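Hypothetical acetyltransferase (Deinococcus radiodurans, PDB 3S6F) binds coenzyme A and is probably an N-acetyltransferase of the GNAT family, its acceptor substrate not established. Local coordinates at residues F63-S68 against I76-V81. Residues are numbered along the deposited sequence; the frame is centred on the assembly and turned at random.
With COA (coenzyme A), chain B.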
loop_
_atom_site.group_PDB
_atom_site.type_symbol
_atom_site.label_atom_id
_atom_site.label_comp_id
_atom_site.label_asym_id
_atom_site.label_seq_id
_atom_site.Cartn_x
_atom_site.Cartn_y
_atom_site.Cartn_z
ATOM N N PHE A 63 -8.178 -5.065 -14.760
ATOM C CA PHE A 63 -8.094 -5.473 -13.356
ATOM C C PHE A 63 -7.571 -4.334 -12.547
ATOM O O PHE A 63 -6.929 -3.396 -13.037
ATOM C CB PHE A 63 -7.230 -6.735 -13.141
ATOM C CG PHE A 63 -5.742 -6.484 -13.186
ATOM C CD1 PHE A 63 -5.066 -6.401 -14.369
ATOM C CD2 PHE A 63 -5.059 -6.278 -12.004
ATOM C CE1 PHE A 63 -3.716 -6.126 -14.384
ATOM C CE2 PHE A 63 -3.702 -6.047 -12.022
ATOM C CZ PHE A 63 -3.044 -5.935 -13.204
ATOM N N VAL A 64 -7.792 -4.438 -11.238
ATOM C CA VAL A 64 -7.200 -3.558 -10.225
ATOM C C VAL A 64 -6.992 -4.407 -8.982
ATOM O O VAL A 64 -7.833 -5.260 -8.652
ATOM C CB VAL A 64 -8.103 -2.349 -9.944
ATOM C CG1 VAL A 64 -9.495 -2.754 -9.449
ATOM C CG2 VAL A 64 -7.458 -1.354 -9.010
ATOM N N ASN A 65 -5.897 -4.177 -8.266
ATOM C CA ASN A 65 -5.674 -4.854 -6.998
ATOM C C ASN A 65 -5.454 -3.852 -5.882
ATOM O O ASN A 65 -5.205 -2.668 -6.117
ATOM C CB ASN A 65 -4.516 -5.871 -7.059
ATOM C CG ASN A 65 -3.135 -5.221 -7.210
ATOM O OD1 ASN A 65 -3.009 -4.162 -7.814
ATOM N ND2 ASN A 65 -2.106 -5.927 -6.726
ATOM N N ALA A 66 -5.475 -4.349 -4.641
ATOM C CA ALA A 66 -5.271 -3.489 -3.491
ATOM C C ALA A 66 -4.653 -4.292 -2.353
ATOM O O ALA A 66 -4.997 -5.466 -2.118
ATOM C CB ALA A 66 -6.555 -2.810 -3.027
ATOM N N LEU A 67 -3.800 -3.600 -1.614
ATOM C CA LEU A 67 -3.255 -4.051 -0.328
ATOM C C LEU A 67 -4.035 -3.341 0.753
ATOM O O LEU A 67 -4.442 -2.190 0.569
ATOM C CB LEU A 67 -1.776 -3.661 -0.224
ATOM C CG LEU A 67 -0.911 -3.927 -1.465
ATOM C CD1 LEU A 67 0.518 -3.425 -1.204
ATOM C CD2 LEU A 67 -0.940 -5.386 -1.945
ATOM N N SER A 68 -4.245 -3.972 1.909
ATOM C CA SER A 68 -5.019 -3.342 2.965
ATOM C C SER A 68 -4.731 -4.002 4.307
ATOM O O SER A 68 -4.426 -5.195 4.353
ATOM C CB SER A 68 -6.514 -3.526 2.652
ATOM O OG SER A 68 -7.289 -2.830 3.608
ATOM N N ILE A 76 -3.206 0.893 -3.752
ATOM C CA ILE A 76 -3.619 0.307 -5.036
ATOM C C ILE A 76 -2.403 0.183 -5.947
ATOM O O ILE A 76 -2.019 1.165 -6.568
ATOM C CB ILE A 76 -4.742 1.121 -5.689
ATOM C CG1 ILE A 76 -5.993 1.119 -4.707
ATOM C CG2 ILE A 76 -5.109 0.545 -7.067
ATOM C CD1 ILE A 76 -7.138 2.036 -5.059
ATOM N N PRO A 77 -1.748 -0.989 -5.987
ATOM C CA PRO A 77 -0.529 -1.082 -6.783
ATOM C C PRO A 77 -0.708 -1.004 -8.286
ATOM O O PRO A 77 0.130 -0.420 -8.972
ATOM C CB PRO A 77 0.060 -2.451 -6.359
ATOM C CG PRO A 77 -0.517 -2.710 -4.994
ATOM C CD PRO A 77 -1.916 -2.155 -5.097
ATOM N N LEU A 78 -1.732 -1.682 -8.793
ATOM C CA LEU A 78 -1.920 -1.908 -10.230
ATOM C C LEU A 78 -3.338 -1.632 -10.653
ATOM O O LEU A 78 -4.287 -2.086 -10.007
ATOM C CB LEU A 78 -1.568 -3.351 -10.602
ATOM C CG LEU A 78 -0.172 -3.869 -10.273
ATOM C CD1 LEU A 78 -0.133 -5.392 -10.465
ATOM C CD2 LEU A 78 0.915 -3.152 -11.094
ATOM N N LEU A 79 -3.486 -0.950 -11.780
ATOM C CA LEU A 79 -4.750 -0.736 -12.476
ATOM C C LEU A 79 -4.438 -0.803 -13.961
ATOM O O LEU A 79 -3.598 -0.036 -14.438
ATOM C CB LEU A 79 -5.349 0.626 -12.119
ATOM C CG LEU A 79 -6.557 1.083 -12.950
ATOM C CD1 LEU A 79 -7.792 0.238 -12.646
ATOM C CD2 LEU A 79 -6.810 2.576 -12.746
ATOM N N GLU A 80 -5.137 -1.650 -14.707
ATOM C CA GLU A 80 -4.889 -1.695 -16.131
ATOM C C GLU A 80 -6.107 -2.216 -16.854
ATOM O O GLU A 80 -6.767 -3.165 -16.454
ATOM C CB GLU A 80 -3.692 -2.584 -16.481
ATOM C CG GLU A 80 -3.243 -2.466 -17.928
ATOM C CD GLU A 80 -1.938 -3.208 -18.217
ATOM O OE1 GLU A 80 -1.454 -3.940 -17.322
ATOM O OE2 GLU A 80 -1.417 -3.071 -19.353
ATOM N N VAL A 81 -6.395 -1.546 -17.973
ATOM C CA VAL A 81 -7.400 -1.959 -18.944
ATOM C C VAL A 81 -6.666 -2.190 -20.249
ATOM O O VAL A 81 -5.841 -1.380 -20.662
ATOM C CB VAL A 81 -8.519 -0.894 -19.102
ATOM C CG1 VAL A 81 -9.450 -1.205 -20.260
ATOM C CG2 VAL A 81 -9.287 -0.732 -17.774
HETATM N N1A COA B . -2.460 10.243 -20.513
HETATM C C2A COA B . -3.478 11.172 -20.512
HETATM N N3A COA B . -4.757 10.853 -20.119
HETATM C C4A COA B . -5.010 9.574 -19.745
HETATM C C5A COA B . -4.008 8.610 -19.766
HETATM C C6A COA B . -2.707 8.954 -20.129
HETATM N N6A COA B . -1.705 8.066 -20.122
HETATM N N7A COA B . -4.564 7.441 -19.350
HETATM C C8A COA B . -5.871 7.666 -19.093
HETATM N N9A COA B . -6.165 8.978 -19.335
HETATM C C1B COA B . -7.450 9.645 -19.138
HETATM C C2B COA B . -8.017 10.204 -20.436
HETATM O O2B COA B . -8.711 11.359 -20.074
HETATM C C3B COA B . -9.021 9.167 -20.914
HETATM O O3B COA B . -10.036 9.684 -21.756
HETATM P P3B COA B . -9.911 9.552 -23.370
HETATM O O7A COA B . -8.639 10.264 -23.754
HETATM O O8A COA B . -9.837 8.085 -23.712
HETATM O O9A COA B . -11.154 10.218 -23.909
HETATM C C4B COA B . -9.538 8.688 -19.567
HETATM O O4B COA B . -8.419 8.728 -18.691
HETATM C C5B COA B . -10.119 7.286 -19.612
HETATM O O5B COA B . -10.872 7.067 -18.433
HETATM P P1A COA B . -11.705 5.687 -18.331
HETATM O O1A COA B . -12.478 5.792 -17.064
HETATM O O2A COA B . -12.452 5.369 -19.593
HETATM O O3A COA B . -10.513 4.658 -18.070
HETATM P P2A COA B . -9.863 3.590 -19.078
HETATM O O4A COA B . -9.504 4.251 -20.354
HETATM O O5A COA B . -10.761 2.404 -19.125
HETATM O O6A COA B . -8.586 3.201 -18.216
HETATM C CBP COA B . -6.340 3.572 -17.488
HETATM C CCP COA B . -7.699 4.208 -17.730
HETATM C CDP COA B . -6.491 2.420 -16.477
HETATM C CEP COA B . -5.391 4.637 -16.894
HETATM C CAP COA B . -5.841 3.079 -18.858
HETATM O OAP COA B . -5.470 4.167 -19.683
HETATM C C9P COA B . -4.646 2.169 -18.699
HETATM O O9P COA B . -4.812 0.871 -18.473
HETATM N N8P COA B . -3.419 2.650 -18.841
HETATM C C7P COA B . -2.234 1.812 -18.696
HETATM C C6P COA B . -1.891 1.461 -17.242
HETATM C C5P COA B . -1.952 2.686 -16.375
HETATM O O5P COA B . -1.395 3.724 -16.745
HETATM N N4P COA B . -2.619 2.549 -15.220
HETATM C C3P COA B . -2.574 3.529 -14.162
HETATM C C2P COA B . -1.687 2.975 -13.047
HETATM S S1P COA B . 0.080 2.916 -13.496
#
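In the central antiparallel hairpin of the GNAT sheet, Phe63 and Glu80 form a hydrogen-bonded pair: Phe63 N reaches Glu80 O at 2.9 Å, and Glu80 N returns the bond to Phe63 O at 3.0 Å. Next along, Val64 and Leu79 make the non-hydrogen-bonded pair, and Leu79 CD1 packs 3.8 Å from Val64 CB. Asn65 N still donates to Leu78 O, but the buried Asn65 O finds no hydrogen-bond partner. Asn65 OD1 takes its place as acceptor for Leu78 N, by a weak bond (3.0 Å, 130° at the hydrogen); chi1 of 69° sets CG between the backbone N and carbonyl carbon. Val64 lies nearest Leu79 and Ala66 nearest Ile76, so 76-81 holds one residue more, a bulge around Pro77 and Leu78. The side chains of Asn65 and Pro77 cross at about a right angle, with Pro77 CD 3.6 Å from Asn65 OD1. An alanine here would probably leave Leu78 N without this acceptor and open a gap beside Pro77. Leu78 CB lies 3.7 Å from Phe63 CE2, while its CD1 meets the ring edge in plane. Leu79 O accepts a hydrogen bond from N4P of coenzyme A, and Val81 N donates to O9P at 2.9 Å, nearly straight at 177°. Pantetheine thus bonds to the backbone of the bulged strand much as another strand would, the cofactor-binding mode characteristic of the GNAT fold.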